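Local coordinates for protein EST1E (Clostridium proteoclasticum, PDB 2WTN) that probably hydrolyses feruloyl esters as an alpha/beta-hydrolase of the feruloyl esterase type, and binds ferulic acid in its active-site pocket, at residues Ile31-Phe36 and Ala62-His67. Sequence-based numbering, arbitrary orientation.
Sequences IIIHGF and ADMYGH. With FER (3-(4-hydroxy-3-methoxyphenyl)-2-propenoic acid), chain H.
His-34 links the end of strand 27-33 to the loop that follows strand 58-62. Its CB projects toward that loop, and a chi1 of 63° brings the ring edge bearing NE2 to the backbone at Asp-63 and Met-64. There NE2 accepts the backbone N-H of Met-64 at 3.0 Å in an almost straight bond (177°), the donor lying near the ring plane. On the other side of the imidazole, ND1 donates to the carbonyl O of Gly-35 at 2.8 Å. With both nitrogens engaged close to the ring plane, the ring can hardly rotate, and the ND1 proton implied by this pattern is consistent with a neutral histidine. Beside it, the His-67 ring lies roughly parallel, 25° between planes, but displaced so that there is little face-to-face stacking; the His-67 CB methylene comes within 3.3 Å of His-34 CE1. His-67 is itself anchored from ND1 to the carbonyl O of Tyr-65, within the type II turn from Met-64 to His-67, while its NE2 is hydrogen-bonded to the backbone N of Thr-37.

On the strand side, Ala-62 N donates to Ile-32 O, and a water donates to Ile-32 O and, weakly, to Ala-62 O. The Met-64 thioether folds back across Ile-33: its CG meets Ile-33 CG2 at 3.7 Å, and its CE lies against CD1. Farther along, Phe-36 N donates to FER O1 at 2.8 Å, and the methoxy carbon C10 lies over one face of the Phe-36 ring, near its rim. Gln-109 N also bonds the ferulate. This pair of backbone amides, the first in the loop after strand 27-33 and the second following the presumed nucleophile Ser-108, is consistent with the oxyanion hole of an alpha/beta-hydrolase.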
loop_
_atom_site.group_PDB
_atom_site.type_symbol
_atom_site.label_atom_id
_atom_site.label_comp_id
_atom_site.label_asym_id
_atom_site.label_seq_id
_atom_site.Cartn_x
_atom_site.Cartn_y
_atom_site.Cartn_z
ATOM N N ILE B 31 19.569 -5.753 -3.794
ATOM C CA ILE B 31 18.935 -4.462 -3.316
ATOM C C ILE B 31 18.989 -4.600 -1.824
ATOM O O ILE B 31 18.850 -5.726 -1.287
ATOM C CB ILE B 31 17.499 -4.271 -3.869
ATOM C CG1 ILE B 31 17.557 -4.109 -5.393
ATOM C CG2 ILE B 31 16.747 -3.143 -3.177
ATOM C CD1 ILE B 31 16.233 -4.347 -6.147
ATOM N N ILE B 32 19.352 -3.520 -1.181
ATOM C CA ILE B 32 19.549 -3.460 0.281
ATOM C C ILE B 32 18.754 -2.245 0.816
ATOM O O ILE B 32 18.951 -1.133 0.368
ATOM C CB ILE B 32 21.050 -3.336 0.658
ATOM C CG1 ILE B 32 21.886 -4.498 0.132
ATOM C CG2 ILE B 32 21.244 -3.362 2.157
ATOM C CD1 ILE B 32 23.319 -4.363 0.422
ATOM N N ILE B 33 17.811 -2.521 1.725
ATOM C CA ILE B 33 16.922 -1.582 2.327
ATOM C C ILE B 33 17.202 -1.478 3.874
ATOM O O ILE B 33 17.199 -2.508 4.641
ATOM C CB ILE B 33 15.431 -1.965 2.068
ATOM C CG1 ILE B 33 15.170 -2.305 0.581
ATOM C CG2 ILE B 33 14.480 -0.910 2.608
ATOM C CD1 ILE B 33 15.322 -1.179 -0.466
ATOM N N HIS B 34 17.494 -0.236 4.301
ATOM C CA HIS B 34 17.760 0.124 5.716
ATOM C C HIS B 34 16.389 0.093 6.506
ATOM O O HIS B 34 15.295 -0.176 5.938
ATOM C CB HIS B 34 18.370 1.569 5.769
ATOM C CG HIS B 34 17.407 2.597 5.237
ATOM N ND1 HIS B 34 16.377 3.094 5.998
ATOM C CD2 HIS B 34 17.262 3.155 4.012
ATOM C CE1 HIS B 34 15.625 3.898 5.257
ATOM N NE2 HIS B 34 16.142 3.963 4.051
ATOM N N GLY B 35 16.481 0.321 7.817
ATOM C CA GLY B 35 15.348 0.333 8.717
ATOM C C GLY B 35 14.864 1.689 9.142
ATOM O O GLY B 35 15.247 2.706 8.566
ATOM N N PHE B 36 13.947 1.670 10.108
ATOM C CA PHE B 36 13.161 2.830 10.590
ATOM C C PHE B 36 14.153 3.784 11.278
ATOM O O PHE B 36 14.866 3.387 12.192
ATOM C CB PHE B 36 12.082 2.254 11.554
ATOM C CG PHE B 36 11.211 3.231 12.260
ATOM C CD1 PHE B 36 9.963 3.600 11.707
ATOM C CD2 PHE B 36 11.574 3.717 13.549
ATOM C CE1 PHE B 36 9.065 4.442 12.452
ATOM C CE2 PHE B 36 10.763 4.594 14.284
ATOM C CZ PHE B 36 9.496 4.967 13.741
ATOM N N ALA B 62 19.347 1.607 -1.211
ATOM C CA ALA B 62 18.427 2.706 -1.446
ATOM C C ALA B 62 17.841 3.300 -0.185
ATOM O O ALA B 62 17.383 2.574 0.693
ATOM C CB ALA B 62 17.282 2.274 -2.400
ATOM N N ASP B 63 17.874 4.641 -0.097
ATOM C CA ASP B 63 17.181 5.376 0.927
ATOM C C ASP B 63 15.666 5.470 0.600
ATOM O O ASP B 63 15.268 5.994 -0.436
ATOM C CB ASP B 63 17.746 6.763 1.114
ATOM C CG ASP B 63 19.155 6.772 1.693
ATOM O OD1 ASP B 63 19.638 5.797 2.323
ATOM O OD2 ASP B 63 19.790 7.845 1.581
ATOM N N MET B 64 14.835 5.022 1.560
ATOM C CA MET B 64 13.373 5.017 1.431
ATOM C C MET B 64 12.811 6.404 1.790
ATOM O O MET B 64 13.522 7.241 2.394
ATOM C CB MET B 64 12.769 3.973 2.340
ATOM C CG MET B 64 13.275 2.541 2.153
ATOM S SD MET B 64 12.646 1.856 0.607
ATOM C CE MET B 64 13.866 2.339 -0.678
ATOM N N TYR B 65 11.537 6.601 1.456
ATOM C CA TYR B 65 10.811 7.840 1.702
ATOM C C TYR B 65 11.082 8.280 3.133
ATOM O O TYR B 65 11.060 7.452 4.102
ATOM C CB TYR B 65 9.317 7.630 1.520
ATOM C CG TYR B 65 8.437 8.841 1.697
ATOM C CD1 TYR B 65 7.798 9.392 0.630
ATOM C CD2 TYR B 65 8.231 9.404 2.918
ATOM C CE1 TYR B 65 6.978 10.497 0.768
ATOM C CE2 TYR B 65 7.484 10.542 3.066
ATOM C CZ TYR B 65 6.840 11.060 1.997
ATOM O OH TYR B 65 6.056 12.141 2.151
ATOM N N GLY B 66 11.380 9.588 3.259
ATOM C CA GLY B 66 11.633 10.224 4.514
ATOM C C GLY B 66 12.854 9.825 5.245
ATOM O O GLY B 66 12.944 10.084 6.466
ATOM N N HIS B 67 13.792 9.158 4.567
ATOM C CA HIS B 67 14.977 8.601 5.193
ATOM C C HIS B 67 16.249 8.963 4.392
ATOM O O HIS B 67 16.176 9.152 3.174
ATOM C CB HIS B 67 14.890 7.078 5.313
ATOM C CG HIS B 67 13.988 6.618 6.432
ATOM N ND1 HIS B 67 12.635 6.876 6.448
ATOM C CD2 HIS B 67 14.258 5.983 7.598
ATOM C CE1 HIS B 67 12.114 6.425 7.575
ATOM N NE2 HIS B 67 13.074 5.876 8.289
HETATM C C4 FER H . 8.803 -0.599 16.774
HETATM C C5 FER H . 9.903 -1.455 16.806
HETATM C C6 FER H . 10.821 -1.466 15.754
HETATM C C3 FER H . 8.627 0.249 15.667
HETATM C C2 FER H . 9.552 0.224 14.595
HETATM C C1 FER H . 10.652 -0.628 14.643
HETATM C C10 FER H . 7.442 1.685 14.314
HETATM C C7 FER H . 11.526 -0.654 13.574
HETATM C C8 FER H . 12.880 -0.569 13.814
HETATM C C9 FER H . 13.863 -0.560 12.773
HETATM O O1 FER H . 13.515 -0.657 11.565
HETATM O O2 FER H . 15.063 -0.424 13.148
HETATM O O4 FER H . 7.915 -0.600 17.813
HETATM O O3 FER H . 7.559 1.115 15.638
HETATM O O HOH W 1 19.865 0.843 2.442
#